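Local coordinates for glyoxalase family protein (Enterococcus faecalis, PDB 2P25) that belongs to the glyoxalase/bleomycin resistance protein/dioxygenase superfamily, although its own function is not established, at residues 30-35 against 51-56. Numbering follows the deposited sequence.
Sequences EVLREN and SQELEI
Leu32 CG lies over one face of the Arg33 guanidinium, 3.7 Å from its plane and displaced from the centre, while Glu53 OE2 sits at the edge of the group, close to the plane. The Glu53 carboxylate has a leucine methyl over one of its own faces: Leu32 CD2, 3.6 Å from both OE1 and OE2. The edge contact is a long salt bridge, 3.7 Å from Arg33 NH2 to Glu53 OE2, in which one nitrogen meets one oxygen. The guanidinium and carboxylate planes are 41° apart. The same NH2 forms its main salt bridge with Asp46 OD2, on strand 42-49 between the two segments. With its CG anti to the backbone N (chi1 -175°) and the chain extended beyond, Glu53 reaches across this intervening strand and meets both Leu32 and Arg33 at about a right angle. The arginine bends at chi3 (66°), which brings NH2 round toward the carboxylate. Farther along, Glu55 OE1 lies 5.8 Å from Arg33 NH2, too far for contact but of opposite charge, and it is paired with Lys44. The segments share no hydrogen bond. Arg33 also touches Thr107 of the second subunit, placing the contact at the surface beside the dimer partner. Leu32 and Arg33 stand opposite the single Asp46, each hydrogen-bonded to its backbone: a classic beta bulge that interrupts strand 30-37, an edge strand of its sheet within this chain. The sheet belongs to a beta-alpha-beta-beta-beta module (6-13, 16-26, 30-37, 42-49, 52-58), which occurs twice in the chain and is characteristic of this superfamily.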
loop_
_atom_site.group_PDB
_atom_site.type_symbol
_atom_site.label_atom_id
_atom_site.label_comp_id
_atom_site.label_asym_id
_atom_site.label_seq_id
_atom_site.Cartn_x
_atom_site.Cartn_y
_atom_site.Cartn_z
ATOM N N GLU A 30 -15.836 7.191 1.929
ATOM C CA GLU A 30 -16.644 8.191 1.260
ATOM C C GLU A 30 -15.908 8.689 0.031
ATOM O O GLU A 30 -14.675 8.758 0.019
ATOM C CB GLU A 30 -16.926 9.353 2.219
ATOM C CG GLU A 30 -17.930 8.972 3.331
ATOM C CD GLU A 30 -18.039 10.017 4.423
ATOM O OE1 GLU A 30 -17.571 11.165 4.209
ATOM O OE2 GLU A 30 -18.613 9.690 5.500
ATOM N N VAL A 31 -16.656 9.089 -0.998
ATOM C CA VAL A 31 -16.005 9.680 -2.167
ATOM C C VAL A 31 -15.487 11.087 -1.849
ATOM O O VAL A 31 -16.231 11.949 -1.353
ATOM C CB VAL A 31 -16.963 9.738 -3.388
ATOM C CG1 VAL A 31 -16.302 10.499 -4.530
ATOM C CG2 VAL A 31 -17.368 8.330 -3.823
ATOM N N LEU A 32 -14.207 11.303 -2.111
ATOM C CA LEU A 32 -13.591 12.625 -2.049
ATOM C C LEU A 32 -13.635 13.285 -3.418
ATOM O O LEU A 32 -14.051 14.433 -3.546
ATOM C CB LEU A 32 -12.142 12.510 -1.577
ATOM C CG LEU A 32 -11.378 13.800 -1.336
ATOM C CD1 LEU A 32 -12.072 14.597 -0.248
ATOM C CD2 LEU A 32 -9.956 13.421 -0.915
ATOM N N ARG A 33 -13.180 12.562 -4.439
ATOM C CA ARG A 33 -13.267 13.043 -5.810
ATOM C C ARG A 33 -13.372 11.884 -6.791
ATOM O O ARG A 33 -12.930 10.782 -6.495
ATOM C CB ARG A 33 -12.134 14.041 -6.148
ATOM C CG ARG A 33 -10.753 13.493 -6.267
ATOM C CD ARG A 33 -9.743 14.653 -6.520
ATOM N NE ARG A 33 -9.644 15.545 -5.363
ATOM C CZ ARG A 33 -8.965 15.254 -4.244
ATOM N NH1 ARG A 33 -8.935 16.126 -3.243
ATOM N NH2 ARG A 33 -8.312 14.098 -4.122
ATOM N N GLU A 34 -13.972 12.128 -7.949
ATOM C CA GLU A 34 -14.034 11.136 -9.030
ATOM C C GLU A 34 -13.817 11.877 -10.331
ATOM O O GLU A 34 -14.494 12.864 -10.588
ATOM C CB GLU A 34 -15.396 10.398 -9.100
ATOM C CG GLU A 34 -15.454 9.401 -10.302
ATOM C CD GLU A 34 -16.769 8.615 -10.468
ATOM O OE1 GLU A 34 -17.445 8.372 -9.467
ATOM O OE2 GLU A 34 -17.090 8.219 -11.620
ATOM N N ASN A 35 -12.861 11.421 -11.137
ATOM C CA ASN A 35 -12.592 12.053 -12.428
ATOM C C ASN A 35 -12.164 11.048 -13.478
ATOM O O ASN A 35 -11.388 10.150 -13.186
ATOM C CB ASN A 35 -11.468 13.078 -12.283
ATOM C CG ASN A 35 -11.902 14.320 -11.535
ATOM O OD1 ASN A 35 -12.556 15.205 -12.100
ATOM N ND2 ASN A 35 -11.536 14.392 -10.254
ATOM N N SER A 51 -8.884 9.922 8.383
ATOM C CA SER A 51 -7.775 10.758 7.948
ATOM C C SER A 51 -7.012 9.977 6.894
ATOM O O SER A 51 -6.022 10.436 6.343
ATOM C CB SER A 51 -6.878 11.128 9.135
ATOM O OG SER A 51 -6.064 10.034 9.530
ATOM N N GLN A 52 -7.520 8.781 6.620
ATOM C CA GLN A 52 -6.980 7.869 5.650
ATOM C C GLN A 52 -7.472 8.244 4.241
ATOM O O GLN A 52 -8.629 8.613 4.071
ATOM C CB GLN A 52 -7.454 6.475 6.022
ATOM C CG GLN A 52 -6.683 5.377 5.373
ATOM C CD GLN A 52 -7.452 4.090 5.364
ATOM O OE1 GLN A 52 -8.201 3.800 6.302
ATOM N NE2 GLN A 52 -7.269 3.299 4.314
ATOM N N GLU A 53 -6.596 8.160 3.242
ATOM C CA GLU A 53 -7.032 8.360 1.858
ATOM C C GLU A 53 -6.641 7.191 0.968
ATOM O O GLU A 53 -5.541 6.632 1.084
ATOM C CB GLU A 53 -6.491 9.672 1.308
ATOM C CG GLU A 53 -6.989 10.037 -0.083
ATOM C CD GLU A 53 -6.878 11.545 -0.366
ATOM O OE1 GLU A 53 -6.911 12.352 0.593
ATOM O OE2 GLU A 53 -6.762 11.913 -1.556
ATOM N N LEU A 54 -7.563 6.815 0.093
ATOM C CA LEU A 54 -7.337 5.698 -0.804
ATOM C C LEU A 54 -7.585 6.199 -2.212
ATOM O O LEU A 54 -8.634 6.781 -2.479
ATOM C CB LEU A 54 -8.318 4.577 -0.439
ATOM C CG LEU A 54 -7.972 3.121 -0.544
ATOM C CD1 LEU A 54 -6.779 2.775 0.370
ATOM C CD2 LEU A 54 -9.227 2.345 -0.176
ATOM N N GLU A 55 -6.612 6.032 -3.098
ATOM C CA GLU A 55 -6.730 6.440 -4.496
ATOM C C GLU A 55 -6.881 5.218 -5.380
ATOM O O GLU A 55 -5.987 4.376 -5.408
ATOM C CB GLU A 55 -5.464 7.160 -4.867
ATOM C CG GLU A 55 -5.423 7.838 -6.166
ATOM C CD GLU A 55 -4.304 8.855 -6.168
ATOM O OE1 GLU A 55 -4.462 9.954 -5.560
ATOM O OE2 GLU A 55 -3.264 8.536 -6.749
ATOM N N ILE A 56 -7.977 5.133 -6.119
ATOM C CA ILE A 56 -8.232 3.936 -6.914
ATOM C C ILE A 56 -8.262 4.305 -8.380
ATOM O O ILE A 56 -9.016 5.211 -8.775
ATOM C CB ILE A 56 -9.538 3.235 -6.504
ATOM C CG1 ILE A 56 -9.588 3.073 -4.973
ATOM C CG2 ILE A 56 -9.669 1.901 -7.250
ATOM C CD1 ILE A 56 -10.751 2.287 -4.463
#